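Local atomic coordinates of lipid Binding Protein (Caenorhabditis elegans, PDB entry 6C1Z), a protein that binds unsaturated fatty acids, oleic acid and oleoylethanolamide among them, and carries them from the lysosome to the nucleus to activate longevity genes. Residues E18-E21 with E22-E26; A67-I70 with R71-F74; K101-E104 with N105-S108. All blocks are in the same frame, centred on the assembly; numbering follows the deposited sequence.

Interaction 1: E18-E21 with E22-E26; sequences ENFE and EYLKE. With SO4 (sulfate ion), chain C.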
loop_
_atom_site.group_PDB
_atom_site.type_symbol
_atom_site.label_atom_id
_atom_site.label_comp_id
_atom_site.label_asym_id
_atom_site.label_seq_id
_atom_site.Cartn_x
_atom_site.Cartn_y
_atom_site.Cartn_z
ATOM N N GLU A 18 3.165 -4.175 12.116
ATOM C CA GLU A 18 2.527 -5.288 12.802
ATOM C C GLU A 18 1.940 -6.204 11.736
ATOM O O GLU A 18 1.212 -5.736 10.860
ATOM C CB GLU A 18 1.398 -4.756 13.707
ATOM C CG GLU A 18 1.158 -5.508 14.991
ATOM C CD GLU A 18 -0.039 -4.957 15.761
ATOM O OE1 GLU A 18 -0.951 -4.393 15.120
ATOM O OE2 GLU A 18 -0.061 -5.083 17.002
ATOM N N ASN A 19 2.266 -7.496 11.800
ATOM C CA ASN A 19 1.658 -8.517 10.945
ATOM C C ASN A 19 2.003 -8.365 9.462
ATOM O O ASN A 19 1.309 -8.931 8.599
ATOM C CB ASN A 19 0.136 -8.589 11.136
ATOM C CG ASN A 19 -0.258 -9.341 12.370
ATOM O OD1 ASN A 19 0.582 -9.876 13.089
ATOM N ND2 ASN A 19 -1.553 -9.381 12.634
ATOM N N PHE A 20 3.064 -7.647 9.093
ATOM C CA PHE A 20 3.375 -7.520 7.669
ATOM C C PHE A 20 3.826 -8.847 7.070
ATOM O O PHE A 20 3.349 -9.241 5.997
ATOM C CB PHE A 20 4.411 -6.418 7.423
ATOM C CG PHE A 20 4.706 -6.162 5.967
ATOM C CD1 PHE A 20 3.686 -6.001 5.037
ATOM C CD2 PHE A 20 6.003 -6.058 5.529
ATOM C CE1 PHE A 20 3.965 -5.737 3.710
ATOM C CE2 PHE A 20 6.286 -5.802 4.196
ATOM C CZ PHE A 20 5.265 -5.646 3.291
ATOM N N GLU A 21 4.763 -9.543 7.725
ATOM C CA GLU A 21 5.204 -10.834 7.213
ATOM C C GLU A 21 4.037 -11.811 7.122
ATOM O O GLU A 21 3.934 -12.574 6.152
ATOM C CB GLU A 21 6.330 -11.386 8.094
ATOM C CG GLU A 21 6.942 -12.691 7.589
ATOM C CD GLU A 21 8.121 -13.182 8.426
ATOM O OE1 GLU A 21 8.673 -12.392 9.221
ATOM O OE2 GLU A 21 8.493 -14.363 8.279
ATOM N N GLU A 22 3.139 -11.791 8.123
ATOM C CA GLU A 22 1.955 -12.657 8.127
ATOM C C GLU A 22 1.004 -12.300 6.992
ATOM O O GLU A 22 0.409 -13.195 6.373
ATOM C CB GLU A 22 1.248 -12.554 9.475
ATOM C CG GLU A 22 1.990 -13.211 10.629
ATOM C CD GLU A 22 2.107 -14.722 10.479
ATOM O OE1 GLU A 22 1.287 -15.324 9.748
ATOM O OE2 GLU A 22 3.026 -15.305 11.093
ATOM N N TYR A 23 0.849 -11.009 6.705
ATOM C CA TYR A 23 0.069 -10.581 5.549
ATOM C C TYR A 23 0.673 -11.098 4.242
ATOM O O TYR A 23 -0.037 -11.620 3.373
ATOM C CB TYR A 23 -0.077 -9.043 5.537
ATOM C CG TYR A 23 -0.529 -8.554 4.199
ATOM C CD1 TYR A 23 -1.861 -8.602 3.829
ATOM C CD2 TYR A 23 0.396 -8.092 3.279
ATOM C CE1 TYR A 23 -2.261 -8.192 2.574
ATOM C CE2 TYR A 23 0.019 -7.695 2.020
ATOM C CZ TYR A 23 -1.315 -7.773 1.659
ATOM O OH TYR A 23 -1.672 -7.380 0.393
ATOM N N LEU A 24 1.979 -10.962 4.086
ATOM C CA LEU A 24 2.624 -11.470 2.880
ATOM C C LEU A 24 2.449 -12.979 2.753
ATOM O O LEU A 24 2.209 -13.495 1.647
ATOM C CB LEU A 24 4.098 -11.084 2.889
ATOM C CG LEU A 24 4.386 -9.587 2.769
ATOM C CD1 LEU A 24 5.903 -9.331 2.802
ATOM C CD2 LEU A 24 3.780 -8.980 1.510
ATOM N N LYS A 25 2.560 -13.712 3.867
ATOM C CA LYS A 25 2.319 -15.148 3.819
ATOM C C LYS A 25 0.899 -15.430 3.356
ATOM O O LYS A 25 0.667 -16.305 2.516
ATOM C CB LYS A 25 2.566 -15.773 5.194
ATOM C CG LYS A 25 2.413 -17.293 5.256
ATOM C CD LYS A 25 2.782 -17.801 6.636
ATOM C CE LYS A 25 2.551 -19.284 6.787
ATOM N NZ LYS A 25 2.763 -19.691 8.205
ATOM N N GLU A 26 -0.070 -14.685 3.889
ATOM C CA GLU A 26 -1.466 -14.927 3.555
ATOM C C GLU A 26 -1.721 -14.739 2.064
ATOM O O GLU A 26 -2.501 -15.489 1.467
ATOM C CB GLU A 26 -2.346 -13.999 4.399
ATOM C CG GLU A 26 -3.838 -14.070 4.124
ATOM C CD GLU A 26 -4.459 -15.344 4.631
ATOM O OE1 GLU A 26 -3.799 -16.086 5.391
ATOM O OE2 GLU A 26 -5.626 -15.609 4.276
HETATM S S SO4 C . 6.214 -7.302 10.901
HETATM O O1 SO4 C . 7.419 -6.597 10.478
HETATM O O2 SO4 C . 5.087 -6.381 10.716
HETATM O O3 SO4 C . 6.049 -8.528 10.145
HETATM O O4 SO4 C . 6.373 -7.594 12.329
#
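Asn19 O accepts the N-H of Tyr23 at 2.8 Å, the shortest bond of this first helical turn. The i to i+4 pattern continues as Leu24 N donates to Phe20 O and Lys25 N to Glu21 O, each at 2.9 Å, which establishes a regular alpha helix starting after the N-cap residue Asn19. That residue's side chain contributes no cap of its own. Instead a sulfate, most likely a crystallisation component, takes two N-H groups of the first turn: Phe20 N donates to its O2, and Glu21 N to its O3 at 2.9 Å with a nearly straight 176° angle. Positive polarisation of the helix start would favour such an anion, which also bonds Ser17 OG. Among the side chains, Leu24 CD1 lies over one face of the Phe20 ring, 4.0 Å from its centroid, in a CH-pi contact. Phe20 CG is anti to the backbone N (chi1 -176°), carrying the ring along the helix to meet the leucine methyl one turn on. Outside the turn, Phe20 and Tyr23 rest on Cys131 of strand 129-137 and Tyr23 OH bonds Ser109 OG, while Leu24 packs on Arg34 and Ala37 of helix 31-39, with which helix 20-27 forms the helical lid of the fatty-acid-binding-protein fold.

Interaction 2: A67-I70 with R71-F74; sequences AFKI and REKF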
loop_
_atom_site.group_PDB
_atom_site.type_symbol
_atom_site.label_atom_id
_atom_site.label_comp_id
_atom_site.label_asym_id
_atom_site.label_seq_id
_atom_site.Cartn_x
_atom_site.Cartn_y
_atom_site.Cartn_z
ATOM N N ALA A 67 1.161 4.022 -9.918
ATOM C CA ALA A 67 0.510 5.192 -10.476
ATOM C C ALA A 67 -0.958 4.849 -10.685
ATOM O O ALA A 67 -1.291 3.730 -11.091
ATOM C CB ALA A 67 1.143 5.570 -11.819
ATOM N N PHE A 68 -1.843 5.801 -10.403
ATOM C CA PHE A 68 -3.257 5.541 -10.605
ATOM C C PHE A 68 -4.007 6.857 -10.670
ATOM O O PHE A 68 -3.551 7.895 -10.167
ATOM C CB PHE A 68 -3.827 4.664 -9.483
ATOM C CG PHE A 68 -3.669 5.262 -8.102
ATOM C CD1 PHE A 68 -4.637 6.102 -7.556
ATOM C CD2 PHE A 68 -2.564 4.962 -7.324
ATOM C CE1 PHE A 68 -4.491 6.629 -6.305
ATOM C CE2 PHE A 68 -2.426 5.481 -6.033
ATOM C CZ PHE A 68 -3.377 6.330 -5.530
ATOM N N LYS A 69 -5.206 6.783 -11.242
ATOM C CA LYS A 69 -6.213 7.821 -11.072
ATOM C C LYS A 69 -7.330 7.312 -10.183
ATOM O O LYS A 69 -7.728 6.145 -10.250
ATOM C CB LYS A 69 -6.764 8.287 -12.410
ATOM C CG LYS A 69 -5.672 8.817 -13.313
ATOM C CD LYS A 69 -6.221 9.292 -14.632
ATOM C CE LYS A 69 -5.114 9.593 -15.622
ATOM N NZ LYS A 69 -4.307 10.776 -15.239
ATOM N N ILE A 70 -7.761 8.181 -9.262
ATOM C CA ILE A 70 -8.858 7.873 -8.367
ATOM C C ILE A 70 -10.079 7.456 -9.175
ATOM O O ILE A 70 -10.423 8.102 -10.171
ATOM C CB ILE A 70 -9.137 9.110 -7.479
ATOM C CG1 ILE A 70 -7.973 9.368 -6.529
ATOM C CG2 ILE A 70 -10.416 8.975 -6.708
ATOM C CD1 ILE A 70 -7.778 8.275 -5.565
ATOM N N ARG A 71 -10.724 6.356 -8.763
ATOM C CA ARG A 71 -11.977 5.855 -9.327
ATOM C C ARG A 71 -11.824 5.150 -10.670
ATOM O O ARG A 71 -12.826 4.780 -11.278
ATOM C CB ARG A 71 -13.057 6.937 -9.450
ATOM C CG ARG A 71 -13.433 7.584 -8.118
ATOM C CD ARG A 71 -14.353 8.803 -8.313
ATOM N NE ARG A 71 -13.882 9.631 -9.421
ATOM C CZ ARG A 71 -13.033 10.649 -9.296
ATOM N NH1 ARG A 71 -12.578 11.010 -8.105
ATOM N NH2 ARG A 71 -12.635 11.323 -10.371
ATOM N N GLU A 72 -10.603 4.913 -11.126
ATOM C CA GLU A 72 -10.355 4.335 -12.439
ATOM C C GLU A 72 -9.682 2.986 -12.246
ATOM O O GLU A 72 -8.533 2.923 -11.800
ATOM C CB GLU A 72 -9.475 5.269 -13.268
ATOM C CG GLU A 72 -10.163 6.563 -13.676
ATOM C CD GLU A 72 -9.929 6.932 -15.136
ATOM O OE1 GLU A 72 -9.141 6.240 -15.819
ATOM O OE2 GLU A 72 -10.539 7.917 -15.601
ATOM N N LYS A 73 -10.365 1.911 -12.638
ATOM C CA LYS A 73 -9.786 0.587 -12.495
ATOM C C LYS A 73 -8.568 0.482 -13.405
ATOM O O LYS A 73 -8.535 1.066 -14.491
ATOM C CB LYS A 73 -10.830 -0.467 -12.873
ATOM C CG LYS A 73 -10.363 -1.912 -12.753
ATOM C CD LYS A 73 -10.274 -2.401 -11.320
ATOM C CE LYS A 73 -11.626 -2.500 -10.622
ATOM N NZ LYS A 73 -12.634 -3.297 -11.355
ATOM N N PHE A 74 -7.547 -0.234 -12.944
ATOM C CA PHE A 74 -6.349 -0.442 -13.743
ATOM C C PHE A 74 -5.781 -1.805 -13.402
ATOM O O PHE A 74 -6.094 -2.379 -12.354
ATOM C CB PHE A 74 -5.327 0.683 -13.509
ATOM C CG PHE A 74 -4.776 0.751 -12.105
ATOM C CD1 PHE A 74 -5.503 1.344 -11.083
ATOM C CD2 PHE A 74 -3.519 0.257 -11.811
ATOM C CE1 PHE A 74 -4.987 1.424 -9.801
ATOM C CE2 PHE A 74 -3.011 0.325 -10.528
ATOM C CZ PHE A 74 -3.740 0.920 -9.527
HETATM O O HOH W 1 -7.851 3.591 -9.239
HETATM O O HOH W 2 -5.969 4.401 -12.719
#
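Lys69 to Glu72 form a type II beta turn, closed by Glu72 N donating to Lys69 O at 3.2 Å from well above the carbonyl plane (43°). Arg71, with positive phi (76°), occupies the third position of the turn. Two waters join 67-70 to 71-74: water 1 donates to Lys69 O and to Glu72 O, 2.7 Å from each, whereas water 2 accepts from Lys69 N and donates to Glu72 O at 3.1 Å. The turn links strands 64-68 and 74-77, the neighbours in sequence between which the fatty-acid-binding-protein barrel has its gap; water and side-chain packing, not a run of backbone pairs, fill this part of it. Phe74 CE1 comes within 3.5 Å of Phe68 CB, and Ala67 O sits over one face of the Phe74 ring, 3.8 Å above its plane and nearer the ring's rim than its centre. Phe74 CG stands between its backbone N and carbonyl carbon (chi1 64°), which turns the ring back against 67-70. At the turn's corner Ile70 O lies over a face of the Arg71 guanidinium, and Arg71 NH1 reaches Ile70 CG2 at 3.3 Å. Beyond the turn, Lys69 NZ forms a salt bridge with Asp51.

Interaction 3: K101-E104 with N105-S108; sequences KIKE and NHHS. With SO4 (sulfate ion), chain B.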
loop_
_atom_site.group_PDB
_atom_site.type_symbol
_atom_site.label_atom_id
_atom_site.label_comp_id
_atom_site.label_asym_id
_atom_site.label_seq_id
_atom_site.Cartn_x
_atom_site.Cartn_y
_atom_site.Cartn_z
ATOM N N LYS A 101 -7.921 -10.043 -7.069
ATOM C CA LYS A 101 -7.238 -11.107 -7.783
ATOM C C LYS A 101 -7.861 -11.330 -9.151
ATOM O O LYS A 101 -9.039 -11.034 -9.395
ATOM C CB LYS A 101 -7.245 -12.408 -6.982
ATOM C CG LYS A 101 -8.593 -13.071 -6.810
ATOM C CD LYS A 101 -8.433 -14.357 -6.012
ATOM C CE LYS A 101 -9.748 -15.072 -5.805
ATOM N NZ LYS A 101 -9.552 -16.315 -5.015
ATOM N N ILE A 102 -7.031 -11.814 -10.059
ATOM C CA ILE A 102 -7.457 -12.251 -11.384
ATOM C C ILE A 102 -7.490 -13.772 -11.477
ATOM O O ILE A 102 -8.482 -14.361 -11.919
ATOM C CB ILE A 102 -6.559 -11.634 -12.482
ATOM C CG1 ILE A 102 -6.727 -10.110 -12.472
ATOM C CG2 ILE A 102 -6.893 -12.208 -13.859
ATOM C CD1 ILE A 102 -5.768 -9.368 -13.360
ATOM N N LYS A 103 -6.415 -14.427 -11.047
ATOM C CA LYS A 103 -6.363 -15.878 -10.992
ATOM C C LYS A 103 -6.945 -16.362 -9.674
ATOM O O LYS A 103 -6.692 -15.772 -8.616
ATOM C CB LYS A 103 -4.916 -16.353 -11.135
ATOM C CG LYS A 103 -4.263 -15.981 -12.482
ATOM C CD LYS A 103 -5.066 -16.486 -13.685
ATOM C CE LYS A 103 -4.406 -16.146 -15.029
ATOM N NZ LYS A 103 -4.761 -14.783 -15.541
ATOM N N GLU A 104 -7.715 -17.455 -9.748
ATOM C CA GLU A 104 -8.553 -17.869 -8.628
ATOM C C GLU A 104 -7.717 -18.266 -7.419
ATOM O O GLU A 104 -8.145 -18.064 -6.275
ATOM C CB GLU A 104 -9.462 -19.016 -9.090
ATOM C CG GLU A 104 -10.411 -19.593 -8.042
ATOM C CD GLU A 104 -11.452 -18.597 -7.582
ATOM O OE1 GLU A 104 -11.473 -17.459 -8.103
ATOM O OE2 GLU A 104 -12.255 -18.955 -6.695
ATOM N N ASN A 105 -6.516 -18.795 -7.647
ATOM C CA ASN A 105 -5.641 -19.248 -6.577
ATOM C C ASN A 105 -4.859 -18.113 -5.944
ATOM O O ASN A 105 -4.115 -18.357 -4.986
ATOM C CB ASN A 105 -4.649 -20.280 -7.114
ATOM C CG ASN A 105 -3.819 -19.744 -8.265
ATOM O OD1 ASN A 105 -4.333 -19.064 -9.154
ATOM N ND2 ASN A 105 -2.527 -20.045 -8.252
ATOM N N HIS A 106 -4.990 -16.903 -6.469
ATOM C CA HIS A 106 -4.376 -15.731 -5.861
ATOM C C HIS A 106 -5.265 -15.244 -4.711
ATOM O O HIS A 106 -6.231 -15.911 -4.321
ATOM C CB HIS A 106 -4.105 -14.675 -6.934
ATOM C CG HIS A 106 -3.096 -15.104 -7.959
ATOM N ND1 HIS A 106 -2.701 -14.300 -9.008
ATOM C CD2 HIS A 106 -2.394 -16.254 -8.080
ATOM C CE1 HIS A 106 -1.806 -14.946 -9.738
ATOM N NE2 HIS A 106 -1.604 -16.132 -9.195
ATOM N N HIS A 107 -4.925 -14.098 -4.137
ATOM C CA HIS A 107 -5.638 -13.542 -3.000
ATOM C C HIS A 107 -5.856 -12.067 -3.255
ATOM O O HIS A 107 -4.955 -11.374 -3.731
ATOM C CB HIS A 107 -4.839 -13.691 -1.698
ATOM C CG HIS A 107 -4.533 -15.105 -1.347
ATOM N ND1 HIS A 107 -5.296 -15.822 -0.456
ATOM C CD2 HIS A 107 -3.568 -15.951 -1.780
ATOM C CE1 HIS A 107 -4.817 -17.047 -0.346
ATOM N NE2 HIS A 107 -3.767 -17.152 -1.142
ATOM N N SER A 108 -7.023 -11.565 -2.877
ATOM C CA SER A 108 -7.320 -10.154 -2.998
ATOM C C SER A 108 -6.957 -9.459 -1.700
ATOM O O SER A 108 -6.906 -10.087 -0.631
ATOM C CB SER A 108 -8.810 -9.962 -3.306
ATOM O OG SER A 108 -9.157 -10.553 -4.536
HETATM S S SO4 B . -9.771 -13.843 -1.702
HETATM O O1 SO4 B . -10.256 -13.121 -2.879
HETATM O O2 SO4 B . -10.872 -14.148 -0.802
HETATM O O3 SO4 B . -9.102 -15.073 -2.114
HETATM O O4 SO4 B . -8.759 -13.014 -1.034
HETATM O O HOH W 3 -4.491 -12.244 -9.789
#
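Lys101 and His106 have the largest surfaces buried in this contact, which lies in the loop joining strands 94-101 and 109-116. The aliphatic chain of Lys101 runs across the backbone of 105-108, its CD 3.2 Å from His106 O. Its CG stands between the backbone N and the carbonyl carbon (chi1 68°), which sends the extended chain over 105-108 and brings NZ to Glu104 O in a short 2.6 Å hydrogen bond. NZ also donates to O3 of a sulfate at 3.2 Å, and more weakly to His106 O; its salt bridge to Glu104 OE1 is long, at 3.8 Å. With an alanine here, Glu104 O and the sulfate would probably lose their shared ammonium donor, and 101-104 and 105-108 the chain that spans them. At the other end of Lys101, its backbone N donates to Ser108 OG at 2.9 Å, almost straight at 177°.

His106 closes a type I beta turn that begins at Lys103: His106 N donates to Lys103 O from well above the carbonyl plane. The imidazole lies alongside Lys103, whose CB stands over the ring centre, 3.6 Å from the centroid and 8° off the normal, a CH-pi contact. Water 3 links His106 ND1 to Ile102 N. Ser108 N donates to sulfate O4 at 2.9 Å. A backbone N-H and a lysine ammonium thus converge on one anion, whose negative charge is likely to favour the ammonium form of Lys101.

In the fold
Interactions 1 and 3 are neighbours, whereas interaction 2 lies across the chain's centre from interaction 1, with centres about 25 Å apart and nearest atoms about 13 Å apart. Interaction 3 touches interaction 1, His107 CE1 packing 3.3 Å from Glu26 O, although their centres are about 17 Å apart; this joins the first helix of the lid to the loop between strands 94-101 and 109-116. Interactions 2 and 3 do not touch, their nearest atoms being about 7 Å apart. The structure is the apo form, and in this family the fatty acid binds inside the barrel, beneath the helical lid to which interaction 1 belongs.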